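Local coordinates for protein putative alcohol dehydrogenase (Sinorhizobium meliloti, PDB 4J6F) that is probably a nicotinamide-dependent alcohol dehydrogenase of the medium-chain dehydrogenase/reductase family, at residues 63-74 against 111-122; 189-200 against 328-339. All coordinates share one frame; numbering follows the deposited sequence.

Interaction 1. Residues 63-74 against 111-122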
loop_
_atom_site.group_PDB
_atom_site.type_symbol
_atom_site.label_atom_id
_atom_site.label_comp_id
_atom_site.label_asym_id
_atom_site.label_seq_id
_atom_site.Cartn_x
_atom_site.Cartn_y
_atom_site.Cartn_z
ATOM N N GLU A 63 -6.718 -21.766 31.296
ATOM C CA GLU A 63 -7.259 -22.437 30.109
ATOM C C GLU A 63 -8.561 -23.172 30.421
ATOM O O GLU A 63 -8.811 -23.558 31.564
ATOM C CB GLU A 63 -6.265 -23.462 29.565
ATOM C CG GLU A 63 -5.038 -22.905 28.865
ATOM C CD GLU A 63 -4.024 -23.991 28.492
ATOM O OE1 GLU A 63 -3.003 -23.668 27.851
ATOM O OE2 GLU A 63 -4.229 -25.171 28.844
ATOM N N VAL A 64 -9.389 -23.354 29.396
ATOM C CA VAL A 64 -10.474 -24.334 29.426
ATOM C C VAL A 64 -10.136 -25.520 28.522
ATOM O O VAL A 64 -9.204 -25.448 27.697
ATOM C CB VAL A 64 -11.823 -23.742 28.954
ATOM C CG1 VAL A 64 -12.409 -22.826 30.008
ATOM C CG2 VAL A 64 -11.671 -23.019 27.630
ATOM N N LEU A 65 -10.898 -26.602 28.683
ATOM C CA LEU A 65 -10.859 -27.730 27.749
ATOM C C LEU A 65 -12.221 -27.929 27.124
ATOM O O LEU A 65 -13.199 -28.118 27.841
ATOM C CB LEU A 65 -10.446 -29.002 28.468
ATOM C CG LEU A 65 -10.419 -30.275 27.631
ATOM C CD1 LEU A 65 -9.116 -30.343 26.856
ATOM C CD2 LEU A 65 -10.580 -31.492 28.536
ATOM N N ILE A 66 -12.304 -27.880 25.796
ATOM C CA ILE A 66 -13.611 -28.056 25.138
ATOM C C ILE A 66 -13.727 -29.385 24.415
ATOM O O ILE A 66 -12.733 -29.939 23.953
ATOM C CB ILE A 66 -13.958 -26.923 24.149
ATOM C CG1 ILE A 66 -12.934 -26.847 23.014
ATOM C CG2 ILE A 66 -14.081 -25.591 24.870
ATOM C CD1 ILE A 66 -13.299 -25.823 21.959
ATOM N N LYS A 67 -14.948 -29.887 24.330
ATOM C CA LYS A 67 -15.237 -31.025 23.485
ATOM C C LYS A 67 -15.670 -30.485 22.118
ATOM O O LYS A 67 -16.752 -29.886 21.987
ATOM C CB LYS A 67 -16.313 -31.908 24.115
ATOM C CG LYS A 67 -16.865 -32.928 23.147
ATOM C CD LYS A 67 -17.199 -34.263 23.786
ATOM C CE LYS A 67 -17.346 -35.312 22.696
ATOM N NZ LYS A 67 -18.387 -36.285 23.099
ATOM N N VAL A 68 -14.818 -30.679 21.108
ATOM C CA VAL A 68 -15.050 -30.088 19.788
ATOM C C VAL A 68 -16.273 -30.683 19.126
ATOM O O VAL A 68 -16.423 -31.891 19.061
ATOM C CB VAL A 68 -13.866 -30.281 18.828
ATOM C CG1 VAL A 68 -14.006 -29.346 17.636
ATOM C CG2 VAL A 68 -12.543 -30.044 19.540
ATOM N N THR A 69 -17.149 -29.828 18.626
ATOM C CA THR A 69 -18.352 -30.322 17.980
ATOM C C THR A 69 -18.321 -30.043 16.494
ATOM O O THR A 69 -18.947 -30.779 15.720
ATOM C CB THR A 69 -19.608 -29.752 18.625
ATOM O OG1 THR A 69 -19.464 -28.331 18.741
ATOM C CG2 THR A 69 -19.806 -30.375 20.027
ATOM N N ALA A 70 -17.562 -29.005 16.113
ATOM C CA ALA A 70 -17.376 -28.579 14.713
ATOM C C ALA A 70 -16.080 -27.788 14.546
ATOM O O ALA A 70 -15.652 -27.110 15.475
ATOM C CB ALA A 70 -18.559 -27.738 14.245
ATOM N N CYS A 71 -15.462 -27.879 13.367
ATOM C CA CYS A 71 -14.284 -27.072 13.028
ATOM C C CYS A 71 -14.215 -26.754 11.531
ATOM O O CYS A 71 -14.199 -27.664 10.698
ATOM C CB CYS A 71 -12.987 -27.763 13.463
ATOM S SG CYS A 71 -11.554 -26.660 13.333
ATOM N N GLY A 72 -14.152 -25.471 11.193
ATOM C CA GLY A 72 -14.231 -25.053 9.800
ATOM C C GLY A 72 -12.884 -25.043 9.123
ATOM O O GLY A 72 -11.891 -24.707 9.750
HETATM N N MSE A 73 -12.856 -25.395 7.838
HETATM C CA MSE A 73 -11.607 -25.464 7.058
HETATM C C MSE A 73 -11.242 -24.144 6.409
HETATM O O MSE A 73 -12.111 -23.392 5.963
HETATM C CB MSE A 73 -11.721 -26.525 5.974
HETATM C CG MSE A 73 -12.430 -27.779 6.463
HETATM SE SE MSE A 73 -12.276 -29.168 5.066
HETATM C CE MSE A 73 -10.384 -29.684 5.305
ATOM N N ASN A 74 -9.940 -23.862 6.351
ATOM C CA ASN A 74 -9.403 -22.637 5.754
ATOM C C ASN A 74 -8.171 -22.885 4.884
ATOM O O ASN A 74 -7.471 -23.885 5.045
ATOM C CB ASN A 74 -9.044 -21.643 6.854
ATOM C CG ASN A 74 -10.255 -21.170 7.604
ATOM O OD1 ASN A 74 -11.070 -20.397 7.090
ATOM N ND2 ASN A 74 -10.400 -21.655 8.819
ATOM N N GLY A 111 -6.695 -26.719 12.385
ATOM C CA GLY A 111 -8.102 -26.382 12.561
ATOM C C GLY A 111 -8.223 -25.103 13.347
ATOM O O GLY A 111 -7.790 -25.036 14.498
ATOM N N THR A 112 -8.747 -24.073 12.696
ATOM C CA THR A 112 -8.862 -22.747 13.275
ATOM C C THR A 112 -10.244 -22.381 13.780
ATOM O O THR A 112 -10.382 -21.770 14.825
ATOM C CB THR A 112 -8.430 -21.677 12.262
ATOM O OG1 THR A 112 -9.020 -21.960 10.997
ATOM C CG2 THR A 112 -6.951 -21.687 12.091
ATOM N N ASP A 113 -11.266 -22.750 13.027
ATOM C CA ASP A 113 -12.647 -22.345 13.318
ATOM C C ASP A 113 -13.395 -23.323 14.204
ATOM O O ASP A 113 -14.348 -23.964 13.772
ATOM C CB ASP A 113 -13.409 -22.131 12.020
ATOM C CG ASP A 113 -12.772 -21.079 11.150
ATOM O OD1 ASP A 113 -12.009 -20.256 11.700
ATOM O OD2 ASP A 113 -13.020 -21.080 9.923
ATOM N N THR A 114 -12.966 -23.412 15.455
ATOM C CA THR A 114 -13.450 -24.438 16.371
ATOM C C THR A 114 -14.656 -23.973 17.189
ATOM O O THR A 114 -14.664 -22.871 17.758
ATOM C CB THR A 114 -12.319 -24.885 17.310
ATOM O OG1 THR A 114 -11.173 -25.230 16.526
ATOM C CG2 THR A 114 -12.725 -26.084 18.122
ATOM N N VAL A 115 -15.677 -24.821 17.234
ATOM C CA VAL A 115 -16.778 -24.637 18.168
ATOM C C VAL A 115 -16.832 -25.878 19.070
ATOM O O VAL A 115 -16.591 -26.995 18.601
ATOM C CB VAL A 115 -18.129 -24.429 17.433
ATOM C CG1 VAL A 115 -19.288 -24.394 18.424
ATOM C CG2 VAL A 115 -18.113 -23.150 16.615
ATOM N N GLY A 116 -17.139 -25.686 20.354
ATOM C CA GLY A 116 -17.318 -26.819 21.269
ATOM C C GLY A 116 -17.950 -26.487 22.610
ATOM O O GLY A 116 -18.445 -25.380 22.826
ATOM N N HIS A 117 -17.910 -27.461 23.520
ATOM C CA HIS A 117 -18.487 -27.346 24.866
ATOM C C HIS A 117 -17.394 -27.494 25.929
ATOM O O HIS A 117 -16.625 -28.456 25.910
ATOM C CB HIS A 117 -19.601 -28.382 25.042
ATOM C CG HIS A 117 -20.751 -28.166 24.109
ATOM N ND1 HIS A 117 -21.961 -27.645 24.521
ATOM C CD2 HIS A 117 -20.855 -28.340 22.767
ATOM C CE1 HIS A 117 -22.770 -27.535 23.479
ATOM N NE2 HIS A 117 -22.121 -27.944 22.401
ATOM N N ILE A 118 -17.298 -26.519 26.828
ATOM C CA ILE A 118 -16.290 -26.564 27.873
ATOM C C ILE A 118 -16.615 -27.723 28.797
ATOM O O ILE A 118 -17.707 -27.779 29.351
ATOM C CB ILE A 118 -16.264 -25.265 28.693
ATOM C CG1 ILE A 118 -16.004 -24.060 27.775
ATOM C CG2 ILE A 118 -15.234 -25.369 29.815
ATOM C CD1 ILE A 118 -15.758 -22.768 28.511
ATOM N N VAL A 119 -15.678 -28.649 28.958
ATOM C CA VAL A 119 -15.907 -29.819 29.799
ATOM C C VAL A 119 -15.003 -29.863 31.029
ATOM O O VAL A 119 -15.294 -30.569 31.981
ATOM C CB VAL A 119 -15.764 -31.140 29.007
ATOM C CG1 VAL A 119 -16.876 -31.277 27.986
ATOM C CG2 VAL A 119 -14.410 -31.227 28.318
ATOM N N ALA A 120 -13.895 -29.132 30.992
ATOM C CA ALA A 120 -12.937 -29.101 32.087
ATOM C C ALA A 120 -12.356 -27.702 32.150
ATOM O O ALA A 120 -12.300 -27.005 31.124
ATOM C CB ALA A 120 -11.828 -30.109 31.853
ATOM N N VAL A 121 -11.919 -27.290 33.337
ATOM C CA VAL A 121 -11.249 -26.003 33.462
ATOM C C VAL A 121 -9.956 -26.073 34.270
ATOM O O VAL A 121 -9.829 -26.890 35.163
ATOM C CB VAL A 121 -12.184 -24.908 34.027
ATOM C CG1 VAL A 121 -13.503 -24.891 33.275
ATOM C CG2 VAL A 121 -12.422 -25.097 35.516
ATOM N N GLY A 122 -9.002 -25.208 33.946
ATOM C CA GLY A 122 -7.732 -25.143 34.657
ATOM C C GLY A 122 -7.722 -24.136 35.794
ATOM O O GLY A 122 -8.745 -23.515 36.100
HETATM O O HOH W 1 -9.188 -24.234 9.763
#
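The carboxylate oxygen OD2 of D113 holds two partners: N74 ND2 donates to it at 2.9 Å, and K376 NZ forms a salt bridge with it. This site closes one end of an antiparallel strand pair, 63-72 with 113-121, in the GroES-like domain of the medium-chain dehydrogenase fold. The amide of N74 stands almost perpendicular to the carboxylate. Its N-H meets OD2 from above the carboxylate plane, while OD2 itself lies close to the amide plane. N74 CG is anti to its carbonyl carbon (chi1 -65°), which turns the amide back toward D113. Water 1 joins the two segments beside this bond. It accepts from N74 ND2 and T112 N and donates to G72 O at 2.7 Å. With an alanine here the amide of N74 is gone, D113 OD2 would probably lose one of its donors, and water 1 would be less firmly placed. The other carboxylate oxygen, D113 OD1, takes the backbone N-H of C190.

Two classic beta bulges interrupt the ladder. T69 and A70 both face V115, whose O accepts T69 N at 2.9 Å and A70 N weakly. V119 and A120 both face L65. Here V119 N points nearly straight at L65 O, and the bond from A120 N is weak. On one face of the sheet V64, I66 and I118 form an apolar patch, with I66 CG2 against I118 CG1 at 3.8 Å. H117 lies on the other face, and the methyl CG2 of T69 meets the edge of its ring. Both residues also bond D182, T69 through OG1 and H117 through NE2. Farther along the strands, L65 CD2 packs on A120 CB at 3.8 Å.

Interaction 2. Residues 189-200 against 328-339; sequences CCAYLTGERMLE and SSQGSRADFRRL
R338 extends from helix 333-344 with CG anti to the backbone N (chi1 -174°), then bends at chi3 (62°), which lays the edge of its guanidinium against E196. NE and NH2 both donate to E196 OE1, each at 2.9 Å. The grip is side-on, with the oxygen in the guanidinium plane and the carboxylate turned nearly perpendicular to it. These groups join two helices flanking the Rossmann-type nucleotide-binding domain: helix 189-201 precedes its first strand and helix 333-344 follows its last. The short helical segments cross at 115°, with axes 9.4 Å apart.

D335 joins the network through both oxygens. OD1 forms a salt bridge with R338 NH2, whose hydrogen bond is weak. R197 NE reaches OD2 on the syn side at 3.1 Å, while S332 N donates to the same oxygen from the anti side. S332 OG accepts D335 N. The pair is a capping box at the start of helix 333-344, so R197 binds the carboxylate that completes the box, with S332 as N-cap. E200 adds charge alone, its OE1 lying well out of the R338 guanidinium plane; its stronger partner is R230. The carboxylates of E196, E200 and D335 lie near one another, and R338 probably offsets their mutual repulsion.

Apolar contacts lie beside this network. L193 lies over the G331 backbone and reaches D335 and F336 with CD1. L339 CD1 meets Y192 CB at 3.6 Å. C189 SG approaches the edge of the F336 ring in a sulfur-aromatic contact. The loop before the helix meets the second subunit: S329 OG bonds Y319 O of that chain and S329 O bonds its Q322 NE2. Water 2 accepts from S328 OG and donates to T194 O and Q330 O, both at 2.9 Å.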
loop_
_atom_site.group_PDB
_atom_site.type_symbol
_atom_site.label_atom_id
_atom_site.label_comp_id
_atom_site.label_asym_id
_atom_site.label_seq_id
_atom_site.Cartn_x
_atom_site.Cartn_y
_atom_site.Cartn_z
ATOM N N CYS A 189 -14.782 -17.776 12.202
ATOM C CA CYS A 189 -13.648 -17.069 12.806
ATOM C C CYS A 189 -12.366 -16.690 12.027
ATOM O O CYS A 189 -11.981 -15.539 12.056
ATOM C CB CYS A 189 -13.219 -17.835 14.051
ATOM S SG CYS A 189 -11.773 -17.158 14.866
ATOM N N CYS A 190 -11.740 -17.596 11.290
ATOM C CA CYS A 190 -10.587 -17.233 10.477
ATOM C C CYS A 190 -10.935 -16.320 9.310
ATOM O O CYS A 190 -10.384 -15.225 9.213
ATOM C CB CYS A 190 -9.841 -18.476 9.981
ATOM S SG CYS A 190 -8.365 -18.120 8.989
ATOM N N ALA A 191 -11.832 -16.739 8.423
ATOM C CA ALA A 191 -12.100 -15.920 7.237
ATOM C C ALA A 191 -12.772 -14.571 7.533
ATOM O O ALA A 191 -12.445 -13.576 6.876
ATOM C CB ALA A 191 -12.870 -16.692 6.184
ATOM N N TYR A 192 -13.681 -14.530 8.514
ATOM C CA TYR A 192 -14.425 -13.293 8.802
ATOM C C TYR A 192 -13.603 -12.299 9.624
ATOM O O TYR A 192 -13.738 -11.083 9.452
ATOM C CB TYR A 192 -15.813 -13.567 9.412
ATOM C CG TYR A 192 -16.796 -14.175 8.410
ATOM C CD1 TYR A 192 -16.597 -15.462 7.901
ATOM C CD2 TYR A 192 -17.912 -13.464 7.959
ATOM C CE1 TYR A 192 -17.469 -16.018 6.984
ATOM C CE2 TYR A 192 -18.796 -14.019 7.042
ATOM C CZ TYR A 192 -18.566 -15.297 6.557
ATOM O OH TYR A 192 -19.414 -15.885 5.633
ATOM N N LEU A 193 -12.731 -12.802 10.488
ATOM C CA LEU A 193 -11.799 -11.922 11.157
ATOM C C LEU A 193 -10.880 -11.308 10.107
ATOM O O LEU A 193 -10.701 -10.079 10.080
ATOM C CB LEU A 193 -10.979 -12.671 12.205
ATOM C CG LEU A 193 -10.042 -11.812 13.055
ATOM C CD1 LEU A 193 -10.791 -10.697 13.768
ATOM C CD2 LEU A 193 -9.318 -12.684 14.067
ATOM N N THR A 194 -10.320 -12.170 9.245
ATOM C CA THR A 194 -9.445 -11.747 8.148
ATOM C C THR A 194 -10.148 -10.757 7.213
ATOM O O THR A 194 -9.623 -9.679 6.932
ATOM C CB THR A 194 -8.873 -12.965 7.391
ATOM O OG1 THR A 194 -8.037 -13.697 8.281
ATOM C CG2 THR A 194 -8.013 -12.556 6.220
ATOM N N GLY A 195 -11.339 -11.119 6.750
ATOM C CA GLY A 195 -12.217 -10.182 6.049
ATOM C C GLY A 195 -12.363 -8.826 6.724
ATOM O O GLY A 195 -12.082 -7.803 6.102
ATOM N N GLU A 196 -12.790 -8.802 7.987
ATOM C CA GLU A 196 -12.955 -7.530 8.715
ATOM C C GLU A 196 -11.716 -6.648 8.694
ATOM O O GLU A 196 -11.835 -5.452 8.408
ATOM C CB GLU A 196 -13.364 -7.741 10.172
ATOM C CG GLU A 196 -14.801 -7.382 10.483
ATOM C CD GLU A 196 -15.178 -5.965 10.077
ATOM O OE1 GLU A 196 -14.673 -4.996 10.682
ATOM O OE2 GLU A 196 -16.007 -5.828 9.160
ATOM N N ARG A 197 -10.546 -7.233 9.002
ATOM C CA ARG A 197 -9.289 -6.483 9.111
ATOM C C ARG A 197 -9.018 -5.815 7.785
ATOM O O ARG A 197 -8.693 -4.632 7.730
ATOM C CB ARG A 197 -8.121 -7.400 9.445
ATOM C CG ARG A 197 -7.113 -6.876 10.471
ATOM C CD ARG A 197 -6.855 -5.377 10.421
ATOM N NE ARG A 197 -6.723 -4.795 11.758
ATOM C CZ ARG A 197 -5.597 -4.302 12.271
ATOM N NH1 ARG A 197 -4.478 -4.298 11.566
ATOM N NH2 ARG A 197 -5.592 -3.807 13.497
HETATM N N MSE A 198 -9.190 -6.582 6.712
HETATM C CA MSE A 198 -8.960 -6.099 5.349
HETATM C C MSE A 198 -9.802 -4.880 5.129
HETATM O O MSE A 198 -9.295 -3.859 4.675
HETATM C CB MSE A 198 -9.294 -7.179 4.327
HETATM C CG MSE A 198 -8.178 -8.208 4.176
HETATM SE SE MSE A 198 -8.749 -9.614 2.904
HETATM C CE MSE A 198 -8.759 -8.596 1.221
ATOM N N LEU A 199 -11.085 -4.963 5.484
ATOM C CA LEU A 199 -12.012 -3.850 5.281
ATOM C C LEU A 199 -11.693 -2.654 6.172
ATOM O O LEU A 199 -11.996 -1.512 5.820
ATOM C CB LEU A 199 -13.466 -4.296 5.469
ATOM C CG LEU A 199 -13.959 -5.293 4.412
ATOM C CD1 LEU A 199 -15.423 -5.636 4.615
ATOM C CD2 LEU A 199 -13.718 -4.793 2.993
ATOM N N GLU A 200 -11.070 -2.927 7.314
ATOM C CA GLU A 200 -10.668 -1.894 8.253
ATOM C C GLU A 200 -9.377 -1.192 7.777
ATOM O O GLU A 200 -9.226 0.036 7.902
ATOM C CB GLU A 200 -10.507 -2.519 9.646
ATOM C CG GLU A 200 -10.481 -1.532 10.807
ATOM C CD GLU A 200 -11.857 -1.048 11.240
ATOM O OE1 GLU A 200 -11.949 -0.560 12.385
ATOM O OE2 GLU A 200 -12.838 -1.144 10.458
ATOM N N SER A 328 -2.570 -7.754 4.835
ATOM C CA SER A 328 -3.178 -7.941 6.148
ATOM C C SER A 328 -3.378 -9.433 6.485
ATOM O O SER A 328 -3.701 -10.219 5.598
ATOM C CB SER A 328 -4.501 -7.170 6.148
ATOM O OG SER A 328 -5.480 -7.741 6.984
ATOM N N SER A 329 -3.147 -9.829 7.746
ATOM C CA SER A 329 -3.479 -11.195 8.237
ATOM C C SER A 329 -4.248 -11.126 9.530
ATOM O O SER A 329 -3.914 -10.327 10.413
ATOM C CB SER A 329 -2.248 -12.048 8.535
ATOM O OG SER A 329 -1.216 -11.788 7.628
ATOM N N GLN A 330 -5.268 -11.964 9.643
ATOM C CA GLN A 330 -6.064 -12.115 10.849
ATOM C C GLN A 330 -6.681 -10.803 11.272
ATOM O O GLN A 330 -7.152 -10.064 10.435
ATOM C CB GLN A 330 -5.226 -12.732 11.958
ATOM C CG GLN A 330 -4.615 -14.059 11.557
ATOM C CD GLN A 330 -3.856 -14.730 12.673
ATOM O OE1 GLN A 330 -3.081 -15.640 12.444
ATOM N NE2 GLN A 330 -4.080 -14.287 13.885
ATOM N N GLY A 331 -6.652 -10.481 12.555
ATOM C CA GLY A 331 -7.271 -9.227 12.964
ATOM C C GLY A 331 -7.062 -8.919 14.423
ATOM O O GLY A 331 -6.447 -9.689 15.144
ATOM N N SER A 332 -7.571 -7.782 14.865
ATOM C CA SER A 332 -7.362 -7.354 16.237
ATOM C C SER A 332 -8.514 -7.818 17.126
ATOM O O SER A 332 -9.569 -8.214 16.635
ATOM C CB SER A 332 -7.269 -5.841 16.276
ATOM O OG SER A 332 -8.565 -5.295 16.136
ATOM N N ARG A 333 -8.310 -7.747 18.438
ATOM C CA ARG A 333 -9.379 -8.032 19.399
ATOM C C ARG A 333 -10.663 -7.257 19.120
ATOM O O ARG A 333 -11.749 -7.817 19.221
ATOM C CB ARG A 333 -8.915 -7.763 20.828
ATOM C CG ARG A 333 -7.817 -8.693 21.290
ATOM C CD ARG A 333 -7.423 -8.364 22.715
ATOM N NE ARG A 333 -5.987 -8.149 22.769
ATOM C CZ ARG A 333 -5.124 -9.010 23.277
ATOM N NH1 ARG A 333 -3.833 -8.726 23.261
ATOM N NH2 ARG A 333 -5.556 -10.138 23.819
ATOM N N ALA A 334 -10.540 -5.979 18.772
ATOM C CA ALA A 334 -11.722 -5.154 18.510
ATOM C C ALA A 334 -12.433 -5.683 17.289
ATOM O O ALA A 334 -13.660 -5.742 17.264
ATOM C CB ALA A 334 -11.350 -3.691 18.318
ATOM N N ASP A 335 -11.652 -6.082 16.285
ATOM C CA ASP A 335 -12.201 -6.689 15.086
ATOM C C ASP A 335 -13.001 -7.930 15.462
ATOM O O ASP A 335 -14.130 -8.098 15.008
ATOM C CB ASP A 335 -11.097 -7.002 14.072
ATOM C CG ASP A 335 -10.372 -5.746 13.592
ATOM O OD1 ASP A 335 -11.036 -4.697 13.451
ATOM O OD2 ASP A 335 -9.140 -5.788 13.365
ATOM N N PHE A 336 -12.443 -8.769 16.330
ATOM C CA PHE A 336 -13.141 -9.975 16.755
ATOM C C PHE A 336 -14.445 -9.670 17.493
ATOM O O PHE A 336 -15.452 -10.357 17.295
ATOM C CB PHE A 336 -12.254 -10.870 17.612
ATOM C CG PHE A 336 -12.884 -12.198 17.925
ATOM C CD1 PHE A 336 -12.806 -13.251 17.016
ATOM C CD2 PHE A 336 -13.584 -12.395 19.112
ATOM C CE1 PHE A 336 -13.394 -14.474 17.290
ATOM C CE2 PHE A 336 -14.175 -13.618 19.389
ATOM C CZ PHE A 336 -14.086 -14.655 18.477
ATOM N N ARG A 337 -14.431 -8.652 18.349
ATOM C CA ARG A 337 -15.627 -8.288 19.096
ATOM C C ARG A 337 -16.739 -7.891 18.132
ATOM O O ARG A 337 -17.882 -8.350 18.261
ATOM C CB ARG A 337 -15.325 -7.186 20.098
ATOM C CG ARG A 337 -14.923 -7.708 21.470
ATOM C CD ARG A 337 -14.647 -6.545 22.423
ATOM N NE ARG A 337 -13.212 -6.320 22.636
ATOM C CZ ARG A 337 -12.532 -5.252 22.222
ATOM N NH1 ARG A 337 -13.144 -4.272 21.565
ATOM N NH2 ARG A 337 -11.233 -5.154 22.476
ATOM N N ARG A 338 -16.375 -7.077 17.143
ATOM C CA ARG A 338 -17.303 -6.613 16.125
ATOM C C ARG A 338 -17.874 -7.798 15.377
ATOM O O ARG A 338 -19.055 -7.815 15.040
ATOM C CB ARG A 338 -16.609 -5.669 15.145
ATOM C CG ARG A 338 -17.551 -5.021 14.136
ATOM C CD ARG A 338 -17.029 -3.659 13.702
ATOM N NE ARG A 338 -15.729 -3.772 13.038
ATOM C CZ ARG A 338 -14.551 -3.434 13.569
ATOM N NH1 ARG A 338 -14.459 -2.929 14.793
ATOM N NH2 ARG A 338 -13.448 -3.613 12.860
ATOM N N LEU A 339 -17.035 -8.794 15.120
ATOM C CA LEU A 339 -17.491 -9.991 14.431
ATOM C C LEU A 339 -18.527 -10.726 15.280
ATOM O O LEU A 339 -19.618 -11.041 14.796
ATOM C CB LEU A 339 -16.311 -10.889 14.079
ATOM C CG LEU A 339 -16.586 -12.289 13.559
ATOM C CD1 LEU A 339 -17.473 -12.197 12.330
ATOM C CD2 LEU A 339 -15.263 -12.957 13.235
HETATM O O HOH W 2 -6.764 -9.793 7.601
#

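From the N terminus, strand 63-72 comes first. The chain then runs through helix 75-82 and returns as strand 113-121, closing interaction 1 within the GroES-like domain. Interaction 2 opens only later, with helix 189-201. It encloses the six-stranded parallel sheet, from strand 209-212 to strand 324-327, and closes at 328-339. The two loops follow in series and neither nest nor cross. Their centres lie 20 Å apart, yet they touch where N74, T112 and D113 meet C189 and C190. This joins the catalytic-domain strand pair to the helix leading into the nucleotide-binding domain. Strand 376-380 finally returns to pair with 63-72.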